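Local coordinates for ribose ABC transporter, substrate binding protein (Conexibacter woesei, PDB 4KQ9) that probably binds ribose or a related sugar in the periplasm and hands it to an ABC importer, at residues 3-8 with 261-266; 36-41 with 253-258; 103-108 with 265-270; 65-70 with 89-94; 109-114 with 271-276. The protein carries 1 engineered substitution. All coordinates share one frame; numbering follows the deposited sequence.

Contact 1. Residues 3-8 with 261-266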
# COMPACT_ATOMS: atom_id res chain seq x y z
N GLY A 3 13.11 -31.93 2.06
CA GLY A 3 13.75 -30.61 1.90
C GLY A 3 13.59 -29.66 3.10
O GLY A 3 12.73 -29.88 3.95
N SER A 4 14.40 -28.60 3.19
CA SER A 4 14.29 -27.66 4.31
C SER A 4 14.77 -26.27 3.93
O SER A 4 15.72 -26.12 3.14
CB SER A 4 15.14 -28.17 5.48
OG SER A 4 15.28 -27.18 6.48
N ALA A 5 14.11 -25.26 4.49
CA ALA A 5 14.51 -23.89 4.30
C ALA A 5 15.55 -23.44 5.36
O ALA A 5 16.23 -22.43 5.16
CB ALA A 5 13.26 -23.00 4.34
N ALA A 6 15.69 -24.21 6.47
CA ALA A 6 16.63 -23.89 7.60
C ALA A 6 18.02 -23.60 7.09
O ALA A 6 18.53 -24.39 6.34
CB ALA A 6 16.71 -25.04 8.58
N GLY A 7 18.61 -22.47 7.44
CA GLY A 7 19.96 -22.12 6.96
C GLY A 7 20.06 -21.34 5.67
O GLY A 7 21.00 -20.55 5.47
N LYS A 8 19.07 -21.50 4.79
CA LYS A 8 19.06 -20.77 3.51
C LYS A 8 19.24 -19.28 3.74
O LYS A 8 18.65 -18.73 4.69
CB LYS A 8 17.73 -20.99 2.76
CG LYS A 8 17.39 -22.41 2.44
CD LYS A 8 18.27 -22.98 1.35
CE LYS A 8 17.93 -24.45 1.21
NZ LYS A 8 18.94 -25.05 0.32
N TYR A 261 9.02 -22.28 -0.99
CA TYR A 261 9.68 -22.58 -2.26
C TYR A 261 11.08 -23.21 -2.05
O TYR A 261 11.43 -24.22 -2.73
CB TYR A 261 9.82 -21.35 -3.11
CG TYR A 261 10.55 -21.54 -4.39
CD1 TYR A 261 9.98 -22.26 -5.39
CD2 TYR A 261 11.81 -20.94 -4.64
CE1 TYR A 261 10.61 -22.46 -6.59
CE2 TYR A 261 12.47 -21.16 -5.85
CZ TYR A 261 11.83 -21.91 -6.82
OH TYR A 261 12.34 -22.12 -8.09
N LEU A 262 11.88 -22.63 -1.16
CA LEU A 262 13.22 -23.21 -0.89
C LEU A 262 13.14 -24.64 -0.29
O LEU A 262 14.01 -25.47 -0.52
CB LEU A 262 14.04 -22.32 -0.02
CG LEU A 262 14.43 -20.96 -0.59
CD1 LEU A 262 15.17 -20.18 0.49
CD2 LEU A 262 15.25 -21.01 -1.87
N GLU A 263 12.04 -24.95 0.37
CA GLU A 263 11.87 -26.24 1.01
C GLU A 263 11.36 -27.33 0.05
O GLU A 263 11.76 -28.48 0.16
CB GLU A 263 10.90 -26.01 2.15
CG GLU A 263 10.44 -27.23 2.88
CD GLU A 263 9.59 -26.83 4.09
OE1 GLU A 263 10.04 -25.97 4.92
OE2 GLU A 263 8.48 -27.37 4.18
N THR A 264 10.49 -26.96 -0.89
CA THR A 264 9.75 -27.92 -1.69
C THR A 264 10.06 -27.85 -3.19
O THR A 264 9.68 -28.76 -3.93
CB THR A 264 8.25 -27.72 -1.52
OG1 THR A 264 7.85 -26.52 -2.20
CG2 THR A 264 7.84 -27.62 -0.01
N GLY A 265 10.67 -26.75 -3.64
CA GLY A 265 10.79 -26.45 -5.01
C GLY A 265 9.51 -26.26 -5.79
O GLY A 265 9.58 -26.14 -7.02
N LYS A 266 8.34 -26.26 -5.14
CA LYS A 266 7.10 -26.00 -5.87
C LYS A 266 6.89 -24.46 -6.11
O LYS A 266 6.92 -23.69 -5.17
CB LYS A 266 5.90 -26.54 -5.11
CG LYS A 266 5.79 -28.04 -5.13
CD LYS A 266 4.79 -28.58 -4.12
CE LYS A 266 4.98 -30.09 -3.99
NZ LYS A 266 4.30 -30.63 -2.77
O HOH W 1 11.12 -31.42 0.17
O HOH W 2 15.52 -27.69 0.10

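Contact 2. Residues 36-41 with 253-258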
# COMPACT_ATOMS: atom_id res chain seq x y z
N ARG A 36 11.00 -19.65 10.52
CA ARG A 36 11.35 -20.60 9.46
C ARG A 36 12.85 -20.97 9.49
O ARG A 36 13.33 -21.73 8.64
CB ARG A 36 11.01 -19.98 8.11
CG ARG A 36 9.54 -19.68 7.86
CD ARG A 36 8.67 -20.90 8.14
NE ARG A 36 8.93 -21.98 7.18
CZ ARG A 36 8.24 -22.18 6.05
NH1 ARG A 36 7.26 -21.36 5.69
NH2 ARG A 36 8.51 -23.22 5.27
N ARG A 37 13.59 -20.36 10.39
CA ARG A 37 15.02 -20.60 10.60
C ARG A 37 15.94 -20.28 9.44
O ARG A 37 16.93 -20.96 9.22
CB ARG A 37 15.25 -22.02 11.11
CG ARG A 37 14.68 -22.19 12.50
CD ARG A 37 15.20 -23.41 13.24
NE ARG A 37 14.53 -24.60 12.76
CZ ARG A 37 15.13 -25.70 12.31
NH1 ARG A 37 14.37 -26.69 11.88
NH2 ARG A 37 16.46 -25.84 12.31
N LEU A 38 15.64 -19.19 8.74
CA LEU A 38 16.45 -18.71 7.67
C LEU A 38 17.64 -17.89 8.17
O LEU A 38 17.56 -17.27 9.21
CB LEU A 38 15.64 -17.76 6.77
CG LEU A 38 14.41 -18.32 6.09
CD1 LEU A 38 13.61 -17.17 5.47
CD2 LEU A 38 14.88 -19.27 5.00
N ASP A 39 18.72 -17.89 7.40
CA ASP A 39 19.76 -16.87 7.54
C ASP A 39 19.34 -15.64 6.74
O ASP A 39 19.46 -15.61 5.50
CB ASP A 39 21.14 -17.37 7.09
CG ASP A 39 22.22 -16.31 7.24
OD1 ASP A 39 22.08 -15.43 8.12
OD2 ASP A 39 23.18 -16.31 6.46
N PHE A 40 18.87 -14.63 7.46
CA PHE A 40 18.09 -13.53 6.86
C PHE A 40 18.71 -12.15 7.10
O PHE A 40 18.92 -11.74 8.24
CB PHE A 40 16.63 -13.57 7.36
CG PHE A 40 15.75 -12.44 6.82
CD1 PHE A 40 15.44 -12.37 5.49
CD2 PHE A 40 15.25 -11.45 7.65
CE1 PHE A 40 14.67 -11.33 4.98
CE2 PHE A 40 14.46 -10.44 7.16
CZ PHE A 40 14.17 -10.38 5.83
N ASP A 41 18.97 -11.42 6.05
CA ASP A 41 19.38 -10.04 6.20
C ASP A 41 18.45 -9.08 5.51
O ASP A 41 17.95 -9.36 4.46
CB ASP A 41 20.75 -9.84 5.57
CG ASP A 41 21.87 -10.09 6.57
OD1 ASP A 41 21.97 -11.23 7.10
OD2 ASP A 41 22.61 -9.12 6.84
N ILE A 253 4.29 -13.01 4.97
CA ILE A 253 3.84 -13.79 3.85
C ILE A 253 4.97 -13.94 2.84
O ILE A 253 5.18 -15.07 2.32
CB ILE A 253 2.58 -13.15 3.20
CG1 ILE A 253 1.35 -13.40 4.05
CG2 ILE A 253 2.29 -13.74 1.82
CD1 ILE A 253 0.14 -12.54 3.61
N ALA A 254 5.68 -12.88 2.53
CA ALA A 254 6.80 -12.99 1.60
C ALA A 254 7.84 -14.00 2.07
O ALA A 254 8.34 -14.82 1.25
CB ALA A 254 7.46 -11.63 1.36
N ILE A 255 8.13 -14.00 3.35
CA ILE A 255 9.08 -14.96 3.92
C ILE A 255 8.51 -16.39 3.80
O ILE A 255 9.20 -17.25 3.44
CB ILE A 255 9.46 -14.67 5.40
CG1 ILE A 255 10.38 -13.47 5.54
CG2 ILE A 255 10.17 -15.85 6.05
CD1 ILE A 255 11.60 -13.57 4.69
N ASP A 256 7.27 -16.59 4.18
CA ASP A 256 6.65 -17.89 4.06
C ASP A 256 6.65 -18.42 2.60
O ASP A 256 6.91 -19.54 2.39
CB ASP A 256 5.29 -17.92 4.65
CG ASP A 256 5.30 -18.22 6.15
OD1 ASP A 256 6.27 -18.80 6.69
OD2 ASP A 256 4.34 -17.83 6.76
N VAL A 257 6.34 -17.57 1.65
CA VAL A 257 6.42 -17.93 0.26
C VAL A 257 7.84 -18.38 -0.13
O VAL A 257 8.04 -19.41 -0.67
CB VAL A 257 5.91 -16.79 -0.62
CG1 VAL A 257 6.10 -17.13 -2.06
CG2 VAL A 257 4.44 -16.58 -0.34
N MSE A 258 8.80 -17.57 0.17
CA MSE A 258 10.16 -17.93 -0.12
C MSE A 258 10.58 -19.16 0.61
O MSE A 258 11.17 -20.05 -0.02
CB MSE A 258 11.10 -16.79 0.24
CG MSE A 258 12.57 -17.10 -0.02
SE MSE A 258 12.89 -17.15 -1.98
CE MSE A 258 12.91 -15.26 -2.31

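Contact 3. Residues 103-108 with 265-270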
# COMPACT_ATOMS: atom_id res chain seq x y z
N GLY A 103 10.33 -12.35 -14.83
CA GLY A 103 10.63 -13.73 -14.41
C GLY A 103 10.79 -13.91 -12.89
O GLY A 103 11.32 -14.95 -12.38
N GLN A 104 10.30 -12.94 -12.14
CA GLN A 104 10.18 -13.11 -10.70
C GLN A 104 9.36 -14.33 -10.37
O GLN A 104 8.40 -14.71 -11.10
CB GLN A 104 9.64 -11.84 -10.03
CG GLN A 104 8.16 -11.53 -10.22
CD GLN A 104 7.89 -10.87 -11.55
OE1 GLN A 104 8.83 -10.52 -12.27
NE2 GLN A 104 6.61 -10.67 -11.89
N LEU A 105 9.71 -14.93 -9.26
CA LEU A 105 8.92 -15.99 -8.64
C LEU A 105 7.51 -15.57 -8.25
O LEU A 105 6.55 -16.33 -8.50
CB LEU A 105 9.69 -16.48 -7.40
CG LEU A 105 9.22 -17.76 -6.72
CD1 LEU A 105 9.62 -18.95 -7.57
CD2 LEU A 105 9.79 -17.84 -5.29
N SER A 106 7.37 -14.39 -7.63
CA SER A 106 6.08 -13.85 -7.31
C SER A 106 6.15 -12.33 -7.01
O SER A 106 7.24 -11.77 -6.79
CB SER A 106 5.48 -14.60 -6.10
OG SER A 106 4.12 -14.28 -5.94
N PHE A 107 4.97 -11.72 -6.99
CA PHE A 107 4.72 -10.36 -6.55
C PHE A 107 3.67 -10.44 -5.44
O PHE A 107 2.56 -10.83 -5.65
CB PHE A 107 4.27 -9.51 -7.71
CG PHE A 107 3.82 -8.13 -7.34
CD1 PHE A 107 4.24 -7.50 -6.19
CD2 PHE A 107 2.97 -7.46 -8.18
CE1 PHE A 107 3.76 -6.24 -5.84
CE2 PHE A 107 2.50 -6.20 -7.87
CZ PHE A 107 2.91 -5.57 -6.70
N VAL A 108 4.12 -10.20 -4.22
CA VAL A 108 3.34 -10.25 -3.01
C VAL A 108 3.01 -8.80 -2.66
O VAL A 108 3.93 -7.97 -2.48
CB VAL A 108 4.13 -10.91 -1.86
CG1 VAL A 108 3.46 -10.78 -0.52
CG2 VAL A 108 4.34 -12.38 -2.12
N GLY A 265 10.67 -26.75 -3.64
CA GLY A 265 10.79 -26.45 -5.01
C GLY A 265 9.51 -26.26 -5.79
O GLY A 265 9.58 -26.14 -7.02
N LYS A 266 8.34 -26.26 -5.14
CA LYS A 266 7.10 -26.00 -5.87
C LYS A 266 6.89 -24.46 -6.11
O LYS A 266 6.92 -23.69 -5.17
CB LYS A 266 5.90 -26.54 -5.11
CG LYS A 266 5.79 -28.04 -5.13
CD LYS A 266 4.79 -28.58 -4.12
CE LYS A 266 4.98 -30.09 -3.99
NZ LYS A 266 4.30 -30.63 -2.77
N LYS A 267 6.66 -24.05 -7.35
CA LYS A 267 6.46 -22.64 -7.64
C LYS A 267 5.19 -22.15 -7.00
O LYS A 267 4.14 -22.73 -7.16
CB LYS A 267 6.28 -22.41 -9.12
CG LYS A 267 7.42 -22.84 -10.03
CD LYS A 267 8.68 -22.12 -9.74
CE LYS A 267 9.46 -21.90 -11.03
NZ LYS A 267 10.86 -21.58 -10.63
N PRO A 268 5.27 -21.01 -6.33
CA PRO A 268 4.04 -20.34 -5.84
C PRO A 268 3.27 -19.69 -7.01
O PRO A 268 3.82 -19.56 -8.10
CB PRO A 268 4.61 -19.27 -4.92
CG PRO A 268 5.92 -19.00 -5.46
CD PRO A 268 6.44 -20.17 -6.19
N ASP A 269 2.06 -19.22 -6.73
CA ASP A 269 1.30 -18.31 -7.56
C ASP A 269 2.21 -17.08 -7.78
O ASP A 269 2.88 -16.63 -6.86
CB ASP A 269 0.00 -17.93 -6.88
CG ASP A 269 -0.91 -19.17 -6.64
OD1 ASP A 269 -1.57 -19.57 -7.58
OD2 ASP A 269 -0.95 -19.76 -5.53
N ARG A 270 2.21 -16.56 -9.02
CA ARG A 270 3.05 -15.45 -9.37
C ARG A 270 2.51 -14.11 -8.91
O ARG A 270 3.29 -13.18 -8.85
CB ARG A 270 3.37 -15.44 -10.87
CG ARG A 270 4.08 -16.71 -11.36
CD ARG A 270 4.67 -16.47 -12.75
NE ARG A 270 5.83 -15.56 -12.66
CZ ARG A 270 6.09 -14.58 -13.53
NH1 ARG A 270 5.25 -14.35 -14.55
NH2 ARG A 270 7.17 -13.82 -13.38
O HOH W 3 4.29 -11.62 -10.76
O HOH W 4 6.22 -18.78 -9.29

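Contact 4. Residues 65-70 with 89-94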
# COMPACT_ATOMS: atom_id res chain seq x y z
N ASP A 65 20.47 -17.54 -1.54
CA ASP A 65 19.47 -18.53 -2.00
C ASP A 65 18.15 -17.86 -2.39
O ASP A 65 17.37 -18.48 -3.06
CB ASP A 65 19.17 -19.53 -0.94
CG ASP A 65 20.41 -20.36 -0.53
OD1 ASP A 65 20.98 -20.94 -1.46
OD2 ASP A 65 20.75 -20.43 0.70
N GLY A 66 17.89 -16.66 -1.91
CA GLY A 66 16.71 -15.89 -2.34
C GLY A 66 16.84 -14.40 -2.10
O GLY A 66 17.62 -13.97 -1.24
N LEU A 67 16.18 -13.62 -2.95
CA LEU A 67 16.10 -12.18 -2.88
C LEU A 67 14.64 -11.73 -2.85
O LEU A 67 13.88 -12.11 -3.75
CB LEU A 67 16.72 -11.56 -4.11
CG LEU A 67 16.83 -10.03 -4.26
CD1 LEU A 67 17.57 -9.35 -3.11
CD2 LEU A 67 17.53 -9.67 -5.56
N ILE A 68 14.28 -10.91 -1.87
CA ILE A 68 13.01 -10.20 -1.82
C ILE A 68 13.32 -8.70 -2.04
O ILE A 68 14.30 -8.19 -1.49
CB ILE A 68 12.32 -10.46 -0.49
CG1 ILE A 68 12.26 -11.98 -0.22
CG2 ILE A 68 10.97 -9.72 -0.40
CD1 ILE A 68 11.71 -12.33 1.13
N VAL A 69 12.53 -8.02 -2.86
CA VAL A 69 12.76 -6.63 -3.19
C VAL A 69 11.48 -5.85 -3.09
O VAL A 69 10.52 -6.17 -3.76
CB VAL A 69 13.25 -6.45 -4.64
CG1 VAL A 69 13.60 -4.99 -4.87
CG2 VAL A 69 14.47 -7.33 -4.96
N SER A 70 11.49 -4.78 -2.29
CA SER A 70 10.48 -3.69 -2.43
C SER A 70 11.13 -2.55 -3.26
O SER A 70 12.03 -1.87 -2.76
CB SER A 70 10.03 -3.14 -1.09
OG SER A 70 9.45 -4.17 -0.27
N VAL A 89 18.91 -16.39 -9.11
CA VAL A 89 18.34 -16.07 -7.77
C VAL A 89 16.81 -15.99 -7.85
O VAL A 89 16.28 -15.24 -8.64
CB VAL A 89 18.88 -14.74 -7.18
CG1 VAL A 89 18.41 -14.58 -5.73
CG2 VAL A 89 20.40 -14.67 -7.28
N PRO A 90 16.10 -16.79 -7.09
CA PRO A 90 14.63 -16.61 -7.08
C PRO A 90 14.34 -15.24 -6.45
O PRO A 90 14.90 -14.95 -5.39
CB PRO A 90 14.14 -17.67 -6.13
CG PRO A 90 15.34 -18.46 -5.68
CD PRO A 90 16.57 -17.75 -6.10
N VAL A 91 13.50 -14.43 -7.10
CA VAL A 91 13.18 -13.09 -6.63
C VAL A 91 11.69 -12.93 -6.33
O VAL A 91 10.87 -13.30 -7.14
CB VAL A 91 13.50 -12.08 -7.71
CG1 VAL A 91 13.08 -10.67 -7.31
CG2 VAL A 91 14.99 -12.12 -8.04
N ILE A 92 11.35 -12.32 -5.21
CA ILE A 92 9.96 -12.01 -4.92
C ILE A 92 9.91 -10.48 -4.84
O ILE A 92 10.67 -9.89 -4.11
CB ILE A 92 9.47 -12.63 -3.59
CG1 ILE A 92 9.41 -14.17 -3.72
CG2 ILE A 92 8.08 -12.07 -3.21
CD1 ILE A 92 9.07 -14.85 -2.40
N LEU A 93 8.99 -9.89 -5.56
CA LEU A 93 8.69 -8.50 -5.39
C LEU A 93 7.69 -8.33 -4.25
O LEU A 93 6.76 -9.14 -4.07
CB LEU A 93 8.10 -7.91 -6.68
CG LEU A 93 9.05 -8.11 -7.83
CD1 LEU A 93 8.29 -7.86 -9.11
CD2 LEU A 93 10.28 -7.23 -7.61
N LEU A 94 7.86 -7.25 -3.49
CA LEU A 94 7.11 -7.11 -2.24
C LEU A 94 6.59 -5.68 -2.10
O LEU A 94 7.36 -4.74 -2.19
CB LEU A 94 8.02 -7.51 -1.07
CG LEU A 94 7.38 -7.43 0.30
CD1 LEU A 94 6.09 -8.19 0.41
CD2 LEU A 94 8.27 -7.89 1.43

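Contact 5. Residues 109-114 with 271-276. With GOL (glycerol), chain B.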
# COMPACT_ATOMS: atom_id res chain seq x y z
N GLY A 109 1.72 -8.48 -2.54
CA GLY A 109 1.35 -7.14 -2.15
C GLY A 109 -0.12 -6.85 -2.43
O GLY A 109 -0.88 -7.70 -2.91
N SER A 110 -0.58 -5.70 -1.94
CA SER A 110 -2.01 -5.41 -1.97
C SER A 110 -2.52 -5.36 -3.40
O SER A 110 -1.79 -5.05 -4.31
CB SER A 110 -2.34 -4.03 -1.33
OG SER A 110 -1.86 -3.94 -0.05
N ASP A 111 -3.82 -5.62 -3.53
CA ASP A 111 -4.58 -5.40 -4.74
C ASP A 111 -5.15 -3.98 -4.69
O ASP A 111 -6.16 -3.73 -4.00
CB ASP A 111 -5.73 -6.39 -4.75
CG ASP A 111 -6.63 -6.27 -5.99
OD1 ASP A 111 -6.43 -5.37 -6.81
OD2 ASP A 111 -7.55 -7.12 -6.09
N PHE A 112 -4.47 -3.08 -5.36
CA PHE A 112 -4.78 -1.66 -5.29
C PHE A 112 -6.20 -1.41 -5.84
O PHE A 112 -6.86 -0.51 -5.35
CB PHE A 112 -3.76 -0.83 -6.04
CG PHE A 112 -2.32 -0.93 -5.55
CD1 PHE A 112 -2.01 -1.06 -4.22
CD2 PHE A 112 -1.27 -0.75 -6.48
CE1 PHE A 112 -0.69 -1.14 -3.79
CE2 PHE A 112 0.06 -0.80 -6.06
CZ PHE A 112 0.35 -1.00 -4.70
N ALA A 113 -6.68 -2.23 -6.79
CA ALA A 113 -8.07 -2.12 -7.33
C ALA A 113 -9.10 -2.46 -6.33
O ALA A 113 -10.14 -1.83 -6.26
CB ALA A 113 -8.23 -3.02 -8.55
N GLU A 114 -8.80 -3.46 -5.48
CA GLU A 114 -9.65 -3.79 -4.36
C GLU A 114 -9.75 -2.66 -3.34
O GLU A 114 -10.84 -2.36 -2.88
CB GLU A 114 -9.12 -5.02 -3.64
CG GLU A 114 -10.22 -5.86 -3.08
CD GLU A 114 -10.16 -5.94 -1.58
OE1 GLU A 114 -9.29 -6.66 -1.03
OE2 GLU A 114 -11.01 -5.29 -0.94
N ARG A 271 1.22 -14.02 -8.55
CA ARG A 271 0.63 -12.86 -7.91
C ARG A 271 -0.03 -13.31 -6.63
O ARG A 271 -0.88 -14.17 -6.68
CB ARG A 271 -0.33 -12.11 -8.86
CG ARG A 271 -0.84 -10.80 -8.36
CD ARG A 271 0.25 -9.73 -8.34
NE ARG A 271 -0.25 -8.45 -7.86
CZ ARG A 271 -0.33 -8.02 -6.59
NH1 ARG A 271 0.09 -8.76 -5.58
NH2 ARG A 271 -0.85 -6.83 -6.32
N ILE A 272 0.35 -12.76 -5.48
CA ILE A 272 -0.31 -13.17 -4.21
C ILE A 272 -0.79 -11.86 -3.57
O ILE A 272 0.05 -11.05 -3.20
CB ILE A 272 0.69 -13.90 -3.30
CG1 ILE A 272 1.13 -15.23 -3.93
CG2 ILE A 272 0.15 -14.01 -1.88
CD1 ILE A 272 2.38 -15.87 -3.34
N PHE A 273 -2.12 -11.64 -3.57
CA PHE A 273 -2.74 -10.47 -2.98
C PHE A 273 -2.75 -10.69 -1.47
O PHE A 273 -3.09 -11.77 -1.01
CB PHE A 273 -4.17 -10.34 -3.47
CG PHE A 273 -4.30 -10.14 -4.93
CD1 PHE A 273 -3.70 -9.08 -5.55
CD2 PHE A 273 -5.06 -11.01 -5.69
CE1 PHE A 273 -3.85 -8.87 -6.94
CE2 PHE A 273 -5.22 -10.80 -7.07
CZ PHE A 273 -4.64 -9.72 -7.70
N THR A 274 -2.29 -9.68 -0.73
CA THR A 274 -2.21 -9.69 0.69
C THR A 274 -3.43 -9.00 1.27
O THR A 274 -4.00 -8.20 0.62
CB THR A 274 -0.88 -9.00 1.13
OG1 THR A 274 -0.67 -7.77 0.44
CG2 THR A 274 0.31 -9.91 0.76
N PRO A 275 -3.81 -9.34 2.49
CA PRO A 275 -4.99 -8.80 3.13
C PRO A 275 -4.92 -7.29 3.32
O PRO A 275 -3.88 -6.70 3.46
CB PRO A 275 -5.06 -9.50 4.48
CG PRO A 275 -3.98 -10.44 4.56
CD PRO A 275 -3.09 -10.25 3.37
N VAL A 276 -6.07 -6.66 3.17
CA VAL A 276 -6.27 -5.26 3.56
C VAL A 276 -7.45 -5.22 4.53
O VAL A 276 -8.31 -6.13 4.48
CB VAL A 276 -6.55 -4.36 2.35
CG1 VAL A 276 -5.45 -4.42 1.33
CG2 VAL A 276 -7.91 -4.60 1.69
C1 GOL B . -6.80 -9.69 -0.31
O1 GOL B . -7.44 -10.95 -0.55
C2 GOL B . -7.38 -8.55 -1.15
O2 GOL B . -7.28 -8.81 -2.55
C3 GOL B . -6.59 -7.25 -0.97
O3 GOL B . -5.23 -7.34 -1.41
O HOH W 5 -1.90 -5.83 1.81

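Contact 1. Residues 3-8 with 261-266
With chi1 at -58°, K8 sets its CG anti to the carbonyl carbon, which places CG 3.7 Å from L262 CD1; L262 in turn sends CD1 out in line with its own chain, chi2 176°, and the two side chains lie alongside each other, running in opposite directions. L262 CD1 also ends 3.5 Å from K8 CB, a touch of carbon on carbon. E263 CG lies 3.7 Å from G3 O, while its CB stays near the amide of A5. The backbones themselves share no direct hydrogen bond. Water does the work: one molecule accepts from G3 N at 2.8 Å and donates to E263 O at 3.0 Å, and a second donates to L262 O at 2.8 Å while accepting only a weak bond from S4 N. G3 CA adds a CH...O contact to E263 O at 3.4 Å. S4 OG faces its own chain, taking A6 N at 3.0 Å in an ST turn that leads into the type II turn from A5 to K8. The N-terminal loop thus lies against the last turn of helix 247-264, which G265 leaves with positive phi. E263 OE1 also meets R36 NH2 in a salt bridge, and backbone bonds from G7 to R37 and from K8 to D39 tie the loop, just before strand 9-15, to the turn after helix 20-35 and the first residue of strand 39-45.

Contact 2. Residues 36-41 with 253-258
I255 meets L38 and F40 where helix 247-264 faces the edge of the parallel sheet in this Rossmann-like lobe; there helix 20-35 closes with a Schellman motif at R37 and the chain swings into strand 39-45. With CG1 anti to the carbonyl carbon (chi1 -73°) and CG2 anti to the backbone N, the two branches of I255 part toward different partners. CG2 reaches L38 CD1 at 3.7 Å, the two side chains lying alongside, pointing opposite ways, whereas CD1, carried on CG1, comes up obliquely to the F40 ring, 3.8 Å from CE1. A29 of helix 20-35 closes in on both I255 and F40. One residue on, D256 carries the polar half of the contact: OD1 takes R36 NH1 at 2.9 Å, a salt bridge with an N-H...O angle of 156°. The oxygen lies almost in the guanidinium plane, yet NH1 stands 42° above the carboxylate plane, and the side chains meet at about a right angle. Q32 NE2 also donates to D256 OD1, and R36 NH2 reaches on to D260, one turn further along the helix. V257 faces P268 and I92 instead. M258, a selenomethionine, packs on V10 of strand 9-15 and on I92, and its CE lies 3.6 Å from L67 O.

Contact 3. Residues 103-108 with 265-270
The two segments come together where S106 and R270 lie 4.0 Å apart CA to CA, joined by F107 N donating to R270 O at 2.9 Å. R270 then reaches back along the other segment. Its side chain turns at chi3 (72°), which swings NE round, and the guanidinium grips Q104 O side-on with two nitrogens: NE at 3.1 Å, nearly along the C=O axis, and NH2 at 2.7 Å on a lone pair. The oxygen sits in the guanidinium plane, and NH2 has a further partner in the carboxylate of D101. S106 OG donates to D269 O at 2.8 Å, again on a lone pair, so a buried hydroxyl finds its acceptor in the loop backbone. Further back, L105 crosses P268 at about a right angle, L105 CD1 lying 3.7 Å from P268 CD, and the leucine also packs on Y261. Two waters bridge the segments: one connects Q104 NE2 with R270 O, the other donates to L105 O at 2.6 Å and to P268 O. Q104 NE2 also bonds a glycerol, probably from the crystallisation liquor. Together these bonds guide the loop leaving helix 247-264 into the parallel pairing of strand 271-273 with strand 106-109, the edge of the sheet in the N-terminal lobe of a type I periplasmic binding fold.

Contact 4. Residues 65-70 with 89-94
L67 and V69 turn their side chains to one face of the sheet, together with V91 and L93 from the neighbouring strand, while I68 and I92 point to the other. On the first face L67 CB rests 3.8 Å from V89 CG1, a branch that lies anti to its own backbone N (chi1 -172°) and runs in beside the L67 amide. V69 meets both V91 and L93, its CB 4.3 Å from L93 CD2. Helix 78-86 covers this face, with A84 against L67 and I81 against V69 and V91; strand 66-69, helix 78-86 and strand 91-94 form one beta-alpha-beta crossover of the Rossmann-like lobe. The strands run parallel at 18°, their axes 4.7 Å apart at the closest. Four backbone bonds join them: L67 N donates to P90 O, I92 N to L67 O, V69 N to I92 O, and L94 N to V69 O, the last at 2.9 Å. On the other face I68 CG2 touches L94 CD2 at 3.7 Å, the two side chains crossing at a slant, with helix 247-264 beyond them: I255 and M258 against I68, A254 against L94. At the start of the pair the CD and CG edge of P90 meets D65 O, with P90 CD 3.2 Å away. At the far end S70 OG lies 2.9 Å from L94 O and is also hydrogen-bonded to Y12 OH.

Contact 5. Residues 109-114 with 271-276
The carboxylate of D111 lies over one face of the F273 ring, its plane 22° from that of the ring, with OD2 4.1 Å above the centre; D111 CG, anti to the backbone N (chi1 180°), is thereby carried over the ring, and G109 O lies at the ring edge. F273 in turn sets CE1 3.5 Å above one face of the R271 guanidinium, toward its rim, while two backbone oxygens occupy the guanidinium edge. NH1 donates to G109 O at 3.0 Å and NH2 to S110 O at 2.8 Å, each nitrogen standing well above the carbonyl plane it meets. G109 O also takes T274 N, at 3.3 Å, from the opposite face, and F273 CA adds a CH...O contact to it. G109 N closes the pairing on I272 O. D111 is the N-cap of helix 112-126, where OD1 receives weak bonds from A113 N and E114 N. A water accepts from S110 OG and T274 OG1 and donates to P275 O, and S110 OG has Q245 as a further partner. A glycerol, probably from the crystallisation liquor, accepts from D111 N at 3.1 Å and donates through the same O3 to T274 O; its placement against E114 is doubtful. Here both segments leave the N-terminal lobe, as the linkers of type I periplasmic binding proteins do. The positive R271 holds two successive carbonyls, makes a cation-pi contact with F107, and has D111 OD1 5.8 Å from its NH2, so the opposite charges probably favour one another beside the F273 ring without forming a salt bridge.

In the fold
Contacts 1 to 4 cluster in one lobe. Contacts 1 and 2 share helix 247-264, their centres 10 Å apart, and are tied by K8 O to D39 N at 2.8 Å. That helix also covers the sheet of contact 4, whose strand 91-94 pairs with strand 106-109 of contact 3, V108 N to L93 O 2.8 Å. From contact 3 the sheet runs on into contact 5 by F107 O to I272 N (2.9 Å), their centres about 15 Å apart. Contact 5 lies nearest the middle of the chain, between the lobes, where sugars bind in relatives; contact 1 is at the far end, its centre about 25 Å from that of contact 5.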